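Local coordinates for protein geranylgeranyl pyrophosphate synthase (Corynebacterium glutamicum, PDB 3LMD) that probably condenses isopentenyl diphosphate units onto an allylic diphosphate in a metal-dependent reaction that builds isoprenoid chains, at residues Y192-A205 and G229-D241. Numbering follows the deposited sequence.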
loop_
_atom_site.group_PDB
_atom_site.type_symbol
_atom_site.label_atom_id
_atom_site.label_comp_id
_atom_site.label_asym_id
_atom_site.label_seq_id
_atom_site.Cartn_x
_atom_site.Cartn_y
_atom_site.Cartn_z
ATOM N N TYR A 192 21.841 -4.698 10.999
ATOM C CA TYR A 192 22.121 -3.578 10.139
ATOM C C TYR A 192 22.154 -4.064 8.706
ATOM O O TYR A 192 21.579 -3.449 7.838
ATOM C CB TYR A 192 23.478 -2.948 10.506
ATOM C CG TYR A 192 24.055 -1.994 9.473
ATOM C CD1 TYR A 192 23.816 -0.633 9.553
ATOM C CD2 TYR A 192 24.912 -2.458 8.470
ATOM C CE1 TYR A 192 24.358 0.250 8.625
ATOM C CE2 TYR A 192 25.452 -1.600 7.531
ATOM C CZ TYR A 192 25.189 -0.239 7.624
ATOM O OH TYR A 192 25.729 0.634 6.702
ATOM N N THR A 193 22.835 -5.174 8.468
ATOM C CA THR A 193 22.987 -5.696 7.105
ATOM C C THR A 193 21.629 -6.081 6.509
ATOM O O THR A 193 21.346 -5.776 5.332
ATOM C CB THR A 193 23.926 -6.913 7.061
ATOM O OG1 THR A 193 25.233 -6.500 7.455
ATOM C CG2 THR A 193 23.997 -7.509 5.628
ATOM N N ASN A 194 20.799 -6.738 7.309
ATOM C CA ASN A 194 19.456 -7.156 6.865
ATOM C C ASN A 194 18.571 -5.969 6.556
ATOM O O ASN A 194 17.851 -5.969 5.570
ATOM C CB ASN A 194 18.766 -8.012 7.936
ATOM C CG ASN A 194 19.374 -9.389 8.063
ATOM O OD1 ASN A 194 19.928 -9.909 7.120
ATOM N ND2 ASN A 194 19.277 -9.975 9.236
ATOM N N VAL A 195 18.605 -4.953 7.421
ATOM C CA VAL A 195 17.851 -3.743 7.149
ATOM C C VAL A 195 18.209 -3.111 5.798
ATOM O O VAL A 195 17.308 -2.796 5.016
ATOM C CB VAL A 195 17.970 -2.712 8.271
ATOM C CG1 VAL A 195 17.328 -1.386 7.816
ATOM C CG2 VAL A 195 17.266 -3.247 9.550
ATOM N N ILE A 196 19.503 -2.934 5.513
ATOM C CA ILE A 196 19.910 -2.317 4.239
ATOM C C ILE A 196 19.562 -3.199 3.039
ATOM O O ILE A 196 19.047 -2.704 2.042
ATOM C CB ILE A 196 21.409 -1.975 4.202
ATOM C CG1 ILE A 196 21.780 -1.109 5.403
ATOM C CG2 ILE A 196 21.767 -1.278 2.873
ATOM C CD1 ILE A 196 20.945 0.108 5.541
ATOM N N ARG A 197 19.817 -4.493 3.145
ATOM C CA ARG A 197 19.465 -5.424 2.048
ATOM C C ARG A 197 17.972 -5.303 1.698
ATOM O O ARG A 197 17.594 -5.266 0.517
ATOM C CB ARG A 197 19.778 -6.868 2.445
ATOM C CG ARG A 197 19.497 -7.901 1.351
ATOM C CD ARG A 197 19.808 -9.353 1.837
ATOM N NE ARG A 197 19.210 -9.615 3.150
ATOM C CZ ARG A 197 17.940 -9.962 3.350
ATOM N NH1 ARG A 197 17.115 -10.111 2.313
ATOM N NH2 ARG A 197 17.491 -10.153 4.592
ATOM N N GLU A 198 17.116 -5.259 2.725
ATOM C CA GLU A 198 15.656 -5.205 2.514
ATOM C C GLU A 198 15.111 -3.834 2.144
ATOM O O GLU A 198 14.326 -3.703 1.204
ATOM C CB GLU A 198 14.907 -5.733 3.746
ATOM C CG GLU A 198 15.202 -7.216 3.986
ATOM C CD GLU A 198 14.809 -7.662 5.386
ATOM O OE1 GLU A 198 14.608 -6.798 6.254
ATOM O OE2 GLU A 198 14.743 -8.879 5.623
ATOM N N LYS A 199 15.519 -2.814 2.881
ATOM C CA LYS A 199 15.028 -1.460 2.637
ATOM C C LYS A 199 15.557 -0.841 1.371
ATOM O O LYS A 199 14.863 -0.014 0.753
ATOM C CB LYS A 199 15.421 -0.504 3.781
ATOM C CG LYS A 199 14.569 -0.578 5.019
ATOM C CD LYS A 199 14.763 0.701 5.897
ATOM C CE LYS A 199 14.122 1.957 5.303
ATOM N NZ LYS A 199 14.284 3.136 6.259
ATOM N N THR A 200 16.796 -1.171 1.008
ATOM C CA THR A 200 17.471 -0.488 -0.117
ATOM C C THR A 200 17.913 -1.415 -1.264
ATOM O O THR A 200 17.679 -1.119 -2.447
ATOM C CB THR A 200 18.742 0.262 0.354
ATOM O OG1 THR A 200 18.393 1.244 1.341
ATOM C CG2 THR A 200 19.431 0.959 -0.822
ATOM N N GLY A 201 18.587 -2.511 -0.929
ATOM C CA GLY A 201 19.157 -3.369 -1.984
ATOM C C GLY A 201 18.094 -3.973 -2.887
ATOM O O GLY A 201 18.283 -4.050 -4.123
ATOM N N VAL A 202 16.973 -4.432 -2.300
ATOM C CA VAL A 202 16.073 -5.285 -3.095
ATOM C C VAL A 202 15.430 -4.498 -4.231
ATOM O O VAL A 202 15.098 -5.064 -5.278
ATOM C CB VAL A 202 14.909 -5.999 -2.302
ATOM C CG1 VAL A 202 15.441 -7.110 -1.404
ATOM C CG2 VAL A 202 14.030 -4.963 -1.550
ATOM N N LEU A 203 15.229 -3.206 -4.038
ATOM C CA LEU A 203 14.552 -2.438 -5.083
ATOM C C LEU A 203 15.506 -2.070 -6.225
ATOM O O LEU A 203 15.095 -1.976 -7.388
ATOM C CB LEU A 203 13.901 -1.186 -4.511
ATOM C CG LEU A 203 12.974 -0.381 -5.428
ATOM C CD1 LEU A 203 11.816 -1.208 -6.052
ATOM C CD2 LEU A 203 12.392 0.767 -4.534
ATOM N N ILE A 204 16.775 -1.861 -5.901
ATOM C CA ILE A 204 17.769 -1.634 -6.959
ATOM C C ILE A 204 17.966 -2.938 -7.738
ATOM O O ILE A 204 18.006 -2.930 -8.971
ATOM C CB ILE A 204 19.090 -1.103 -6.360
ATOM C CG1 ILE A 204 18.828 0.252 -5.689
ATOM C CG2 ILE A 204 20.167 -0.929 -7.428
ATOM C CD1 ILE A 204 20.008 0.718 -4.844
ATOM N N ALA A 205 18.049 -4.059 -7.023
ATOM C CA ALA A 205 18.086 -5.383 -7.640
ATOM C C ALA A 205 16.885 -5.562 -8.565
ATOM O O ALA A 205 17.023 -6.088 -9.672
ATOM C CB ALA A 205 18.115 -6.511 -6.570
ATOM N N GLY A 229 22.657 -5.300 -8.848
ATOM C CA GLY A 229 21.890 -4.215 -8.203
ATOM C C GLY A 229 21.830 -4.427 -6.683
ATOM O O GLY A 229 21.941 -3.465 -5.917
ATOM N N ALA A 230 21.646 -5.664 -6.228
ATOM C CA ALA A 230 21.649 -5.913 -4.772
ATOM C C ALA A 230 22.968 -5.497 -4.121
ATOM O O ALA A 230 22.986 -4.827 -3.061
ATOM C CB ALA A 230 21.342 -7.393 -4.453
ATOM N N ALA A 231 24.073 -5.857 -4.768
ATOM C CA ALA A 231 25.404 -5.578 -4.220
ATOM C C ALA A 231 25.680 -4.077 -4.212
ATOM O O ALA A 231 26.217 -3.535 -3.244
ATOM C CB ALA A 231 26.482 -6.345 -5.032
ATOM N N VAL A 232 25.294 -3.403 -5.293
ATOM C CA VAL A 232 25.453 -1.961 -5.380
ATOM C C VAL A 232 24.622 -1.212 -4.316
ATOM O O VAL A 232 25.079 -0.228 -3.733
ATOM C CB VAL A 232 25.078 -1.470 -6.785
ATOM C CG1 VAL A 232 24.487 -0.076 -6.734
ATOM C CG2 VAL A 232 26.304 -1.516 -7.649
ATOM N N GLY A 233 23.420 -1.687 -4.064
ATOM C CA GLY A 233 22.585 -1.100 -2.968
ATOM C C GLY A 233 23.330 -1.138 -1.642
ATOM O O GLY A 233 23.291 -0.166 -0.867
ATOM N N MET A 234 23.981 -2.271 -1.348
ATOM C CA MET A 234 24.786 -2.375 -0.114
ATOM C C MET A 234 25.939 -1.368 -0.120
ATOM O O MET A 234 26.181 -0.681 0.873
ATOM C CB MET A 234 25.324 -3.815 0.084
ATOM C CG MET A 234 24.242 -4.929 0.203
ATOM S SD MET A 234 23.135 -4.737 1.675
ATOM C CE MET A 234 24.403 -4.218 2.938
ATOM N N ILE A 235 26.673 -1.305 -1.231
ATOM C CA ILE A 235 27.786 -0.377 -1.361
ATOM C C ILE A 235 27.323 1.056 -1.145
ATOM O O ILE A 235 27.936 1.793 -0.364
ATOM C CB ILE A 235 28.468 -0.534 -2.723
ATOM C CG1 ILE A 235 29.158 -1.904 -2.811
ATOM C CG2 ILE A 235 29.456 0.622 -3.001
ATOM C CD1 ILE A 235 29.630 -2.229 -4.273
ATOM N N PHE A 236 26.230 1.461 -1.795
ATOM C CA PHE A 236 25.752 2.856 -1.641
ATOM C C PHE A 236 25.534 3.228 -0.180
ATOM O O PHE A 236 25.936 4.294 0.259
ATOM C CB PHE A 236 24.420 3.084 -2.392
ATOM C CG PHE A 236 24.563 3.151 -3.901
ATOM C CD1 PHE A 236 25.790 3.328 -4.489
ATOM C CD2 PHE A 236 23.451 3.056 -4.720
ATOM C CE1 PHE A 236 25.922 3.389 -5.883
ATOM C CE2 PHE A 236 23.579 3.115 -6.104
ATOM C CZ PHE A 236 24.819 3.283 -6.676
ATOM N N GLN A 237 24.831 2.366 0.552
ATOM C CA GLN A 237 24.440 2.695 1.916
ATOM C C GLN A 237 25.648 2.650 2.882
ATOM O O GLN A 237 25.766 3.494 3.750
ATOM C CB GLN A 237 23.355 1.732 2.412
ATOM C CG GLN A 237 22.795 2.163 3.773
ATOM C CD GLN A 237 22.144 3.541 3.684
ATOM O OE1 GLN A 237 21.136 3.693 3.014
ATOM N NE2 GLN A 237 22.754 4.558 4.314
ATOM N N ILE A 238 26.512 1.644 2.758
ATOM C CA ILE A 238 27.658 1.592 3.648
ATOM C C ILE A 238 28.592 2.780 3.377
ATOM O O ILE A 238 29.108 3.406 4.311
ATOM C CB ILE A 238 28.434 0.259 3.533
ATOM C CG1 ILE A 238 27.506 -0.914 3.909
ATOM C CG2 ILE A 238 29.655 0.296 4.527
ATOM C CD1 ILE A 238 28.048 -2.260 3.582
ATOM N N VAL A 239 28.802 3.105 2.102
ATOM C CA VAL A 239 29.675 4.210 1.766
ATOM C C VAL A 239 29.090 5.517 2.354
ATOM O O VAL A 239 29.820 6.319 2.943
ATOM C CB VAL A 239 29.924 4.328 0.216
ATOM C CG1 VAL A 239 30.503 5.712 -0.130
ATOM C CG2 VAL A 239 30.904 3.226 -0.279
ATOM N N ASP A 240 27.779 5.720 2.201
ATOM C CA ASP A 240 27.101 6.887 2.795
ATOM C C ASP A 240 27.326 6.936 4.317
ATOM O O ASP A 240 27.543 8.011 4.919
ATOM C CB ASP A 240 25.579 6.822 2.544
ATOM C CG ASP A 240 25.173 7.301 1.158
ATOM O OD1 ASP A 240 26.027 7.822 0.412
ATOM O OD2 ASP A 240 23.977 7.168 0.820
ATOM N N ASP A 241 27.210 5.777 4.949
ATOM C CA ASP A 241 27.349 5.691 6.405
ATOM C C ASP A 241 28.765 6.016 6.864
ATOM O O ASP A 241 28.944 6.694 7.872
ATOM C CB ASP A 241 26.899 4.314 6.938
ATOM C CG ASP A 241 25.389 4.101 6.808
ATOM O OD1 ASP A 241 24.659 5.080 6.602
ATOM O OD2 ASP A 241 24.927 2.947 6.886
#
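Gly-201 and Gly-233 let two helix backbones approach closely, their CA atoms 4.2 Å apart, and one turn further Ala-205 meets Gly-229. With no side chain on either glycine of 229-241, Ile-204 lies over that backbone: its CG2 comes 3.4 Å from Gly-229 O, while CD1 reaches Gly-233 CA and the ring of Phe-236. The axes run 7.1 Å apart at closest approach, 141° between their directions, and diverge toward Tyr-192 and Asp-241. Met-234, bent at chi2 and chi3, lays SD 3.9 Å from Ile-196 CG2. Ile-196, in one of its two conformers, also meets CB and CG of Gln-237.

This is an antiparallel pair of neighbouring helices in the all-helical isoprenyl diphosphate synthase fold; the side chain of Thr-200 lies about 8 Å from that of Asp-115, a calcium-binding residue whose metal is absent from this chain. At the wide end Tyr-192 OH donates a very short bond, 2.5 Å, to Asp-241 OD2, which lies in the ring plane; CG anti to the backbone N (chi1 165°) carries the ring across. Asp-241 OD1 takes Gln-237 NE2 from above the carboxylate plane at 3.0 Å, so two side chains hold Asp-241. Helices 335-349 and 309-328 cover Ile-235.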